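Local structure of uncharacterized protein (Acinetobacter baumannii, 4PAR) at residues N199-S204 with A213-K218. The protein cuts DNA as a restriction endonuclease specific for 5-hydroxymethylcytosine, pairing a Vsr-like nuclease domain with an SRA-like domain that probably reads the modified base. The protein carries 3 engineered substitutions. Numbering follows the deposited sequence.
Sequences NCFGYS and ALHPYK
The ring of Y203 packs against P216, and its hydroxyl reaches L214. Its CB leaves the backbone in the loop after helix 194-200, and CG stands about a quarter turn from the backbone N (chi1 -88°). CD2 lies 3.9 Å from P216 CG, which sits over one ring face, 4.0 Å from the ring centroid, in a CH-pi contact suited to the polarised C-H groups of proline. CE2 touches the same carbon and, more loosely, the small methyl of A213. At the ring edge, near its plane, CE2 and CZ come within 3.1 and 3.3 Å of L214 O. At the tip, OH donates a hydrogen bond to L214 O, 2.7 Å away, in the carbonyl plane and on a lone pair (C=O...O angle 137°). This ties the loop to the chain leaving strand 212-214 of the SRA-like domain, with the nearest atom about 5 Å from the bound DNA. Elsewhere in the contact, the F201 ring turns its edge to the face of H215, centroids 5.6 Å apart and planes at 67°; H215 ND1 is held by T221. Glycine suits position 202: its positive phi would jam a CB against the preceding carbonyl, and Y217 CE2 lies 4.3 Å from G202 CA.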
ATOM      1  N   ASN F 199      33.173  -1.939  -2.727  1.00106.37           N
ATOM      2  CA  ASN F 199      34.060  -1.812  -3.886  1.00121.91           C
ATOM      3  C   ASN F 199      34.865  -0.519  -3.883  1.00114.41           C
ATOM      4  O   ASN F 199      35.760  -0.334  -4.712  1.00110.31           O
ATOM      5  CB  ASN F 199      33.267  -1.895  -5.192  1.00137.13           C
ATOM      6  CG  ASN F 199      32.608  -3.243  -5.396  1.00140.72           C
ATOM      7  OD1 ASN F 199      33.058  -4.257  -4.864  1.00134.82           O
ATOM      8  ND2 ASN F 199      31.523  -3.257  -6.163  1.00144.06           N
ATOM      9  N   CYS F 200      34.527   0.382  -2.969  1.00109.47           N
ATOM     10  CA  CYS F 200      35.295   1.611  -2.798  1.00113.55           C
ATOM     11  C   CYS F 200      36.654   1.344  -2.168  1.00113.29           C
ATOM     12  O   CYS F 200      37.628   2.047  -2.439  1.00112.13           O
ATOM     13  CB  CYS F 200      34.523   2.605  -1.936  1.00104.05           C
ATOM     14  SG  CYS F 200      33.036   3.217  -2.710  1.00 97.27           S
ATOM     15  N   PHE F 201      36.687   0.345  -1.294  1.00116.89           N
ATOM     16  CA  PHE F 201      37.865   0.016  -0.498  1.00125.37           C
ATOM     17  C   PHE F 201      38.723  -1.130  -1.057  1.00132.34           C
ATOM     18  O   PHE F 201      39.633  -1.615  -0.383  1.00132.85           O
ATOM     19  CB  PHE F 201      37.432  -0.263   0.939  1.00120.31           C
ATOM     20  CG  PHE F 201      36.832   0.938   1.615  1.00114.45           C
ATOM     21  CD1 PHE F 201      37.643   1.950   2.105  1.00115.84           C
ATOM     22  CD2 PHE F 201      35.460   1.073   1.734  1.00113.46           C
ATOM     23  CE1 PHE F 201      37.096   3.066   2.716  1.00105.97           C
ATOM     24  CE2 PHE F 201      34.907   2.186   2.343  1.00 97.38           C
ATOM     25  CZ  PHE F 201      35.727   3.183   2.836  1.00 97.35           C
ATOM     26  N   GLY F 202      38.424  -1.570  -2.277  1.00132.70           N
ATOM     27  CA  GLY F 202      39.204  -2.623  -2.905  1.00124.46           C
ATOM     28  C   GLY F 202      38.526  -3.958  -3.145  1.00121.80           C
ATOM     29  O   GLY F 202      39.121  -4.851  -3.748  1.00125.91           O
ATOM     30  N   TYR F 203      37.293  -4.112  -2.673  1.00119.03           N
ATOM     31  CA  TYR F 203      36.515  -5.315  -2.970  1.00123.21           C
ATOM     32  C   TYR F 203      36.027  -5.360  -4.427  1.00127.23           C
ATOM     33  O   TYR F 203      35.792  -4.325  -5.054  1.00126.39           O
ATOM     34  CB  TYR F 203      35.321  -5.427  -2.017  1.00124.57           C
ATOM     35  CG  TYR F 203      35.632  -6.149  -0.724  1.00129.93           C
ATOM     36  CD1 TYR F 203      36.011  -7.487  -0.730  1.00136.17           C
ATOM     37  CD2 TYR F 203      35.535  -5.502   0.501  1.00120.11           C
ATOM     38  CE1 TYR F 203      36.295  -8.158   0.445  1.00137.72           C
ATOM     39  CE2 TYR F 203      35.816  -6.164   1.683  1.00129.11           C
ATOM     40  CZ  TYR F 203      36.197  -7.494   1.649  1.00138.20           C
ATOM     41  OH  TYR F 203      36.481  -8.165   2.819  1.00132.19           O
ATOM     42  N   SER F 204      35.922  -6.572  -4.965  1.00130.91           N
ATOM     43  CA  SER F 204      35.353  -6.819  -6.291  1.00133.86           C
ATOM     44  C   SER F 204      33.886  -7.250  -6.220  1.00136.80           C
ATOM     45  O   SER F 204      33.301  -7.626  -7.236  1.00148.55           O
ATOM     46  CB  SER F 204      36.169  -7.877  -7.041  1.00138.20           C
ATOM     47  OG  SER F 204      37.414  -7.355  -7.474  1.00135.96           O
ATOM     48  N   ALA F 213      31.942  -5.987   6.932  1.00123.19           N
ATOM     49  CA  ALA F 213      32.881  -6.427   5.907  1.00116.37           C
ATOM     50  C   ALA F 213      34.310  -6.061   6.287  1.00118.16           C
ATOM     51  O   ALA F 213      34.606  -4.898   6.571  1.00111.28           O
ATOM     52  CB  ALA F 213      32.522  -5.830   4.563  1.00119.91           C
ATOM     53  N   LEU F 214      35.188  -7.061   6.277  1.00128.09           N
ATOM     54  CA  LEU F 214      36.591  -6.880   6.635  1.00124.42           C
ATOM     55  C   LEU F 214      37.303  -5.944   5.659  1.00130.39           C
ATOM     56  O   LEU F 214      37.262  -6.156   4.449  1.00145.29           O
ATOM     57  CB  LEU F 214      37.301  -8.237   6.669  1.00125.58           C
ATOM     58  CG  LEU F 214      36.665  -9.336   7.523  1.00128.36           C
ATOM     59  CD1 LEU F 214      37.146 -10.708   7.081  1.00131.93           C
ATOM     60  CD2 LEU F 214      36.966  -9.119   8.997  1.00131.41           C
ATOM     61  N   HIS F 215      37.956  -4.912   6.189  1.00117.43           N
ATOM     62  CA  HIS F 215      38.720  -3.978   5.365  1.00116.75           C
ATOM     63  C   HIS F 215      39.932  -4.669   4.749  1.00135.12           C
ATOM     64  O   HIS F 215      40.776  -5.201   5.471  1.00167.48           O
ATOM     65  CB  HIS F 215      39.165  -2.770   6.195  1.00117.18           C
ATOM     66  CG  HIS F 215      39.830  -1.691   5.399  1.00135.69           C
ATOM     67  ND1 HIS F 215      40.239  -0.499   5.959  1.00149.31           N
ATOM     68  CD2 HIS F 215      40.158  -1.615   4.085  1.00142.27           C
ATOM     69  CE1 HIS F 215      40.788   0.260   5.030  1.00150.05           C
ATOM     70  NE2 HIS F 215      40.752  -0.395   3.882  1.00150.20           N
ATOM     71  N   PRO F 216      40.016  -4.672   3.411  1.00124.69           N
ATOM     72  CA  PRO F 216      41.128  -5.327   2.715  1.00137.53           C
ATOM     73  C   PRO F 216      42.518  -4.777   3.062  1.00146.56           C
ATOM     74  O   PRO F 216      43.435  -5.561   3.326  1.00143.41           O
ATOM     75  CB  PRO F 216      40.808  -5.065   1.241  1.00128.93           C
ATOM     76  CG  PRO F 216      39.335  -4.928   1.199  1.00122.56           C
ATOM     77  CD  PRO F 216      38.969  -4.231   2.474  1.00119.26           C
ATOM     78  N   TYR F 217      42.671  -3.456   3.061  1.00139.45           N
ATOM     79  CA  TYR F 217      43.999  -2.857   3.169  1.00146.08           C
ATOM     80  C   TYR F 217      44.392  -2.421   4.579  1.00148.91           C
ATOM     81  O   TYR F 217      45.517  -1.976   4.798  1.00148.41           O
ATOM     82  CB  TYR F 217      44.103  -1.667   2.213  1.00153.50           C
ATOM     83  CG  TYR F 217      44.206  -2.086   0.765  1.00161.83           C
ATOM     84  CD1 TYR F 217      45.435  -2.119   0.116  1.00163.09           C
ATOM     85  CD2 TYR F 217      43.076  -2.467   0.050  1.00154.66           C
ATOM     86  CE1 TYR F 217      45.536  -2.510  -1.206  1.00162.53           C
ATOM     87  CE2 TYR F 217      43.168  -2.860  -1.274  1.00161.61           C
ATOM     88  CZ  TYR F 217      44.401  -2.879  -1.895  1.00168.03           C
ATOM     89  OH  TYR F 217      44.496  -3.269  -3.212  1.00174.48           O
ATOM     90  N   LYS F 218      43.472  -2.552   5.528  1.00156.11           N
ATOM     91  CA  LYS F 218      43.765  -2.244   6.928  1.00158.53           C
ATOM     92  C   LYS F 218      43.112  -3.278   7.847  1.00152.68           C
ATOM     93  O   LYS F 218      41.906  -3.509   7.764  1.00145.72           O
ATOM     94  CB  LYS F 218      43.289  -0.829   7.284  1.00148.14           C
ATOM     95  CG  LYS F 218      44.059   0.296   6.596  1.00139.84           C
ATOM     96  CD  LYS F 218      45.519   0.314   7.033  1.00150.67           C
ATOM     97  CE  LYS F 218      46.326   1.349   6.265  1.00140.72           C
ATOM     98  NZ  LYS F 218      47.750   1.365   6.701  1.00135.27           N
TER